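Local coordinates for protein glutaminase 1 (Escherichia coli, PDB 1U60) that catalyses the hydrolysis of L-glutamine to L-glutamate and ammonium, as a homotetrameric member of the glutaminase family, at residues T123-N128 / G179-D184; E130-R135 / C189-R194. All blocks are in the same frame, centred on the assembly; numbering follows the deposited sequence.

Contact 1 of 2, residues T123-N128 / G179-D184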
loop_
_atom_site.group_PDB
_atom_site.type_symbol
_atom_site.label_atom_id
_atom_site.label_comp_id
_atom_site.label_asym_id
_atom_site.label_seq_id
_atom_site.Cartn_x
_atom_site.Cartn_y
_atom_site.Cartn_z
ATOM N N THR A 123 -14.939 7.682 10.797
ATOM C CA THR A 123 -14.217 6.989 11.879
ATOM C C THR A 123 -14.443 7.784 13.205
ATOM O O THR A 123 -14.692 7.208 14.262
ATOM C CB THR A 123 -12.775 6.856 11.541
ATOM O OG1 THR A 123 -12.622 6.151 10.265
ATOM C CG2 THR A 123 -12.028 6.043 12.610
ATOM N N THR A 124 -14.347 9.114 13.158
ATOM C CA THR A 124 -14.668 9.938 14.313
ATOM C C THR A 124 -16.087 9.644 14.826
ATOM O O THR A 124 -16.286 9.574 16.034
ATOM C CB THR A 124 -14.507 11.413 13.938
ATOM O OG1 THR A 124 -13.134 11.713 13.676
ATOM C CG2 THR A 124 -14.889 12.352 15.084
ATOM N N SER A 125 -17.041 9.417 13.931
ATOM C CA SER A 125 -18.425 9.137 14.307
ATOM C C SER A 125 -18.641 7.728 14.873
ATOM O O SER A 125 -19.679 7.483 15.521
ATOM C CB SER A 125 -19.369 9.301 13.085
ATOM O OG SER A 125 -19.367 8.153 12.224
ATOM N N LEU A 126 -17.703 6.834 14.584
ATOM C CA LEU A 126 -17.711 5.411 14.989
ATOM C C LEU A 126 -17.231 5.168 16.416
ATOM O O LEU A 126 -17.574 4.135 16.993
ATOM C CB LEU A 126 -16.850 4.586 14.012
ATOM C CG LEU A 126 -16.848 3.056 14.070
ATOM C CD1 LEU A 126 -18.248 2.473 14.073
ATOM C CD2 LEU A 126 -16.011 2.473 12.936
ATOM N N ILE A 127 -16.455 6.102 16.980
ATOM C CA ILE A 127 -15.929 6.058 18.360
ATOM C C ILE A 127 -17.084 5.862 19.360
ATOM O O ILE A 127 -18.140 6.443 19.173
ATOM C CB ILE A 127 -15.146 7.477 18.589
ATOM C CG1 ILE A 127 -13.925 7.488 17.713
ATOM C CG2 ILE A 127 -14.771 7.854 20.028
ATOM C CD1 ILE A 127 -13.271 6.271 17.667
ATOM N N ASN A 128 -16.886 5.053 20.397
ATOM C CA ASN A 128 -17.898 4.931 21.462
ATOM C C ASN A 128 -17.997 6.266 22.237
ATOM O O ASN A 128 -16.997 6.853 22.652
ATOM C CB ASN A 128 -17.473 3.850 22.484
ATOM C CG ASN A 128 -17.571 2.417 21.979
ATOM O OD1 ASN A 128 -17.001 1.519 22.616
ATOM N ND2 ASN A 128 -18.344 2.178 20.945
ATOM N N GLY A 179 -25.638 6.184 4.829
ATOM C CA GLY A 179 -25.535 5.113 5.803
ATOM C C GLY A 179 -24.144 4.893 6.359
ATOM O O GLY A 179 -23.936 3.929 7.094
ATOM N N TYR A 180 -23.190 5.761 6.042
ATOM C CA TYR A 180 -21.807 5.601 6.510
ATOM C C TYR A 180 -21.377 6.636 7.565
ATOM O O TYR A 180 -20.208 6.996 7.647
ATOM C CB TYR A 180 -20.846 5.543 5.310
ATOM C CG TYR A 180 -21.027 4.282 4.449
ATOM C CD1 TYR A 180 -20.343 3.106 4.756
ATOM C CD2 TYR A 180 -21.902 4.268 3.368
ATOM C CE1 TYR A 180 -20.521 1.961 4.020
ATOM C CE2 TYR A 180 -22.088 3.095 2.594
ATOM C CZ TYR A 180 -21.387 1.948 2.941
ATOM O OH TYR A 180 -21.527 0.770 2.227
ATOM N N LEU A 181 -22.320 7.099 8.376
ATOM C CA LEU A 181 -22.036 7.968 9.499
ATOM C C LEU A 181 -22.815 7.485 10.688
ATOM O O LEU A 181 -24.008 7.189 10.564
ATOM C CB LEU A 181 -22.351 9.435 9.210
ATOM C CG LEU A 181 -21.498 10.353 10.122
ATOM C CD1 LEU A 181 -20.112 10.525 9.581
ATOM C CD2 LEU A 181 -22.132 11.728 10.348
ATOM N N TYR A 182 -22.140 7.360 11.821
ATOM C CA TYR A 182 -22.640 6.572 12.976
ATOM C C TYR A 182 -22.992 7.421 14.169
ATOM O O TYR A 182 -23.268 6.900 15.282
ATOM C CB TYR A 182 -21.664 5.432 13.316
ATOM C CG TYR A 182 -21.268 4.739 12.021
ATOM C CD1 TYR A 182 -22.190 3.918 11.354
ATOM C CD2 TYR A 182 -20.047 4.955 11.428
ATOM C CE1 TYR A 182 -21.912 3.311 10.157
ATOM C CE2 TYR A 182 -19.737 4.351 10.135
ATOM C CZ TYR A 182 -20.689 3.535 9.537
ATOM O OH TYR A 182 -20.474 2.922 8.341
ATOM N N CYS A 183 -23.028 8.722 13.947
ATOM C CA CYS A 183 -23.615 9.662 14.934
ATOM C C CYS A 183 -24.146 10.861 14.167
ATOM O O CYS A 183 -24.106 10.892 12.919
ATOM C CB CYS A 183 -22.617 10.076 16.015
ATOM S SG CYS A 183 -21.272 11.176 15.463
ATOM N N ASP A 184 -24.701 11.804 14.883
ATOM C CA ASP A 184 -25.207 13.048 14.308
ATOM C C ASP A 184 -24.152 13.714 13.404
ATOM O O ASP A 184 -22.991 13.791 13.786
ATOM C CB ASP A 184 -25.580 13.942 15.475
ATOM C CG ASP A 184 -25.981 15.331 15.062
ATOM O OD1 ASP A 184 -27.172 15.529 14.680
ATOM O OD2 ASP A 184 -25.200 16.315 15.102
#

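Contact 2 of 2, residues E130-R135 / C189-R194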
loop_
_atom_site.group_PDB
_atom_site.type_symbol
_atom_site.label_atom_id
_atom_site.label_comp_id
_atom_site.label_asym_id
_atom_site.label_seq_id
_atom_site.Cartn_x
_atom_site.Cartn_y
_atom_site.Cartn_z
ATOM N N GLU A 130 -21.201 8.705 24.624
ATOM C CA GLU A 130 -22.588 8.987 25.023
ATOM C C GLU A 130 -23.066 10.324 24.519
ATOM O O GLU A 130 -24.269 10.546 24.402
ATOM C CB GLU A 130 -22.677 9.023 26.553
ATOM C CG GLU A 130 -22.440 7.669 27.157
ATOM C CD GLU A 130 -23.706 6.852 27.184
ATOM O OE1 GLU A 130 -24.442 6.961 28.204
ATOM O OE2 GLU A 130 -23.974 6.138 26.180
ATOM N N ASN A 131 -22.128 11.237 24.264
ATOM C CA ASN A 131 -22.442 12.595 23.793
ATOM C C ASN A 131 -21.200 13.241 23.166
ATOM O O ASN A 131 -20.107 12.683 23.261
ATOM C CB ASN A 131 -22.909 13.470 24.936
ATOM C CG ASN A 131 -21.917 13.510 26.072
ATOM O OD1 ASN A 131 -20.777 13.978 25.923
ATOM N ND2 ASN A 131 -22.322 12.985 27.204
ATOM N N VAL A 132 -21.374 14.411 22.577
ATOM C CA VAL A 132 -20.327 15.031 21.733
ATOM C C VAL A 132 -19.064 15.359 22.549
ATOM O O VAL A 132 -17.932 15.161 22.106
ATOM C CB VAL A 132 -20.845 16.267 20.972
ATOM C CG1 VAL A 132 -21.333 17.353 21.912
ATOM C CG2 VAL A 132 -19.761 16.823 20.036
ATOM N N GLU A 133 -19.244 15.849 23.773
ATOM C CA GLU A 133 -18.070 16.197 24.567
ATOM C C GLU A 133 -17.267 14.984 25.017
ATOM O O GLU A 133 -16.050 15.085 25.079
ATOM C CB GLU A 133 -18.427 17.059 25.774
ATOM C CG GLU A 133 -19.044 18.402 25.349
ATOM C CD GLU A 133 -18.148 19.223 24.412
ATOM O OE1 GLU A 133 -16.895 19.181 24.625
ATOM O OE2 GLU A 133 -18.696 19.921 23.501
ATOM N N GLN A 134 -17.931 13.875 25.342
ATOM C CA GLN A 134 -17.225 12.644 25.649
ATOM C C GLN A 134 -16.474 12.159 24.405
ATOM O O GLN A 134 -15.344 11.685 24.532
ATOM C CB GLN A 134 -18.172 11.555 26.109
ATOM C CG GLN A 134 -17.459 10.259 26.424
ATOM C CD GLN A 134 -18.341 9.217 27.081
ATOM O OE1 GLN A 134 -19.371 8.863 26.541
ATOM N NE2 GLN A 134 -17.889 8.666 28.196
ATOM N N ARG A 135 -17.107 12.291 23.242
ATOM C CA ARG A 135 -16.470 11.878 21.987
ATOM C C ARG A 135 -15.135 12.625 21.842
ATOM O O ARG A 135 -14.109 12.030 21.554
ATOM C CB ARG A 135 -17.383 12.131 20.797
ATOM C CG ARG A 135 -16.854 11.594 19.451
ATOM C CD ARG A 135 -17.830 11.816 18.271
ATOM N NE ARG A 135 -19.086 11.166 18.572
ATOM C CZ ARG A 135 -19.294 9.868 18.510
ATOM N NH1 ARG A 135 -18.392 9.009 18.021
ATOM N NH2 ARG A 135 -20.468 9.415 18.880
ATOM N N CYS A 189 -18.740 16.235 12.517
ATOM C CA CYS A 189 -17.972 17.250 11.814
ATOM C C CYS A 189 -17.250 18.113 12.847
ATOM O O CYS A 189 -16.073 18.414 12.710
ATOM C CB CYS A 189 -18.878 18.050 10.875
ATOM S SG CYS A 189 -17.993 19.278 9.878
ATOM N N ASP A 190 -17.942 18.487 13.908
ATOM C CA ASP A 190 -17.360 19.306 14.946
ATOM C C ASP A 190 -16.140 18.583 15.556
ATOM O O ASP A 190 -15.079 19.157 15.657
ATOM C CB ASP A 190 -18.453 19.576 15.993
ATOM C CG ASP A 190 -17.971 20.262 17.264
ATOM O OD1 ASP A 190 -16.810 20.766 17.389
ATOM O OD2 ASP A 190 -18.749 20.330 18.236
ATOM N N VAL A 191 -16.307 17.347 15.969
ATOM C CA VAL A 191 -15.215 16.674 16.678
ATOM C C VAL A 191 -14.044 16.429 15.744
ATOM O O VAL A 191 -12.900 16.567 16.148
ATOM C CB VAL A 191 -15.678 15.427 17.390
ATOM C CG1 VAL A 191 -14.545 14.732 18.082
ATOM C CG2 VAL A 191 -16.721 15.839 18.439
ATOM N N TYR A 192 -14.357 16.087 14.501
ATOM C CA TYR A 192 -13.309 15.887 13.500
ATOM C C TYR A 192 -12.465 17.183 13.373
ATOM O O TYR A 192 -11.236 17.159 13.329
ATOM C CB TYR A 192 -13.883 15.473 12.128
ATOM C CG TYR A 192 -12.745 15.381 11.144
ATOM C CD1 TYR A 192 -11.814 14.369 11.270
ATOM C CD2 TYR A 192 -12.505 16.382 10.193
ATOM C CE1 TYR A 192 -10.743 14.287 10.472
ATOM C CE2 TYR A 192 -11.390 16.294 9.353
ATOM C CZ TYR A 192 -10.515 15.236 9.519
ATOM O OH TYR A 192 -9.355 15.122 8.800
ATOM N N THR A 193 -13.147 18.329 13.336
ATOM C CA THR A 193 -12.482 19.633 13.280
ATOM C C THR A 193 -11.578 19.884 14.493
ATOM O O THR A 193 -10.427 20.287 14.343
ATOM C CB THR A 193 -13.536 20.725 13.150
ATOM O OG1 THR A 193 -14.300 20.463 11.964
ATOM C CG2 THR A 193 -12.899 22.065 12.942
ATOM N N ARG A 194 -12.087 19.569 15.671
ATOM C CA ARG A 194 -11.310 19.664 16.923
ATOM C C ARG A 194 -10.072 18.811 16.872
ATOM O O ARG A 194 -8.997 19.274 17.248
ATOM C CB ARG A 194 -12.131 19.258 18.153
ATOM C CG ARG A 194 -13.343 20.142 18.416
ATOM C CD ARG A 194 -14.036 19.787 19.711
ATOM N NE ARG A 194 -15.468 20.076 19.755
ATOM C CZ ARG A 194 -16.231 19.912 20.853
ATOM N NH1 ARG A 194 -15.695 19.512 21.993
ATOM N NH2 ARG A 194 -17.522 20.153 20.813
#

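Contact 1 of 2, residues T123-N128 / G179-D184
Ser-125, on helix 117-126, is the tight spot of this contact: three consecutive residues of the 179-184 loop, Leu-181, Tyr-182 and Cys-183, close around its short side chain. With chi1 at 81°, OG is flanked by its own backbone N and C, where it can meet both the loop and the helix. It accepts the backbone N-H of Tyr-182, N to OG 2.9 Å, in a fairly straight bond (162°). Ala-122 O, one turn back in the helix, is also hydrogen-bonded to OG, so the buried hydroxyl joins the helix backbone to the loop backbone. Leu-181 lays CD1 against Ser-125 OG at 3.6 Å. From the Cys-183 side, SG rests on the other part of the same side chain, 3.6 Å from Ser-125 CB, while Ala-188 of helix 185-195 touches both residues.

The packing loosens toward Leu-126 and the ring of Tyr-182, both partly exposed. These two side chains run alongside each other in the same direction, and their closest atoms, Leu-126 CD1 and Tyr-182 CD2, are 4.0 Å apart. The phenol OH is hydrogen-bonded to Lys-88 O, and a bound 1,2-ethanediol, probably from the crystallisation liquor, lies about 4 Å from the Tyr-182 side chain.

The Schellman motif at Gly-179 ends the helix before the loop, and Asp-184, whose OD2 caps Glu-187 N, starts helix 185-195 after it: a C-cap and a side-chain N-cap framing a helix-to-helix connection, here held against helix 117-126 in the glutaminase fold.

Contact 2 of 2, residues E130-R135 / C189-R194
Arg-194 is gripped by two carboxylates along the edge of its guanidinium, one from each helix. Across the contact, Glu-133 is held end-on: NH1 of Arg-194 reaches OE1 of Glu-133 at 2.9 Å, and NH2 of Arg-194 reaches OE2 of Glu-133, also at 2.9 Å. Both bonds are nearly straight, and the carboxylate and guanidinium planes are 27° apart. Within helix 185-195, Asp-190, one turn earlier, takes the side-on edge, with NE of Arg-194 2.8 Å from its OD1 and NH2 donating to OD2. NH2 therefore serves both acids. All four oxygens lie in or near the guanidinium plane, yet each is met from above its own carboxylate plane. The Arg-194 chain is stretched out, whereas Glu-133 starts away from the other helix and bends at chi2 (-57°) to bring its carboxylate back. At the start of helix 132-147, Asn-131 is the N-cap: its OD1 accepts Gln-134 N at 2.9 Å.

Beneath the salt-bridge network lies an apolar layer. Val-132 sends CG2 between the helices to meet CG2 of Val-191 at 3.6 Å, the two valines passing with their branches pointing opposite ways. The same Val-132 methyl lies 4.1 Å from Arg-194 NH2, obliquely to the guanidinium. Farther along, the Arg-135 side chain crosses Val-191 at about a right angle, its CG 4.1 Å from Val-191 CG1; its NH1 hydrogen-bonds Ile-127 O and its NE forms a salt bridge with Glu-187.

Tyr-192, a predicted substrate-binding residue, lies on the same helix 185-195. Two acids sharing one arginine imply a fixed guanidinium whose charge would partly offset the repulsion between Glu-133 OE2 and Asp-190 OD2, 5.3 Å apart, and probably help keep both acids ionised.

Overall arrangement
The centres of contacts 1 and 2 lie 10 Å apart, on the same side of the chain's centre. Their segments alternate along the chain: 123-128, 130-135, 179-184, then 189-194. Helices 117-126 and 132-147 follow one another in sequence; the later loop 179-184 meets the former, and helix 185-195 just beyond it meets the latter. Arg-135 of contact 2 bridges to contact 1 through the backbone of 123-128. Two successive pieces of chain are thus joined twice in this helical part of the glutaminase domain. Val-191 and Tyr-192 of helix 185-195 also pack on Thr-124 of helix 117-126; since Tyr-192 and Asn-117 are predicted substrate-binding residues, this packing may bear on the substrate site.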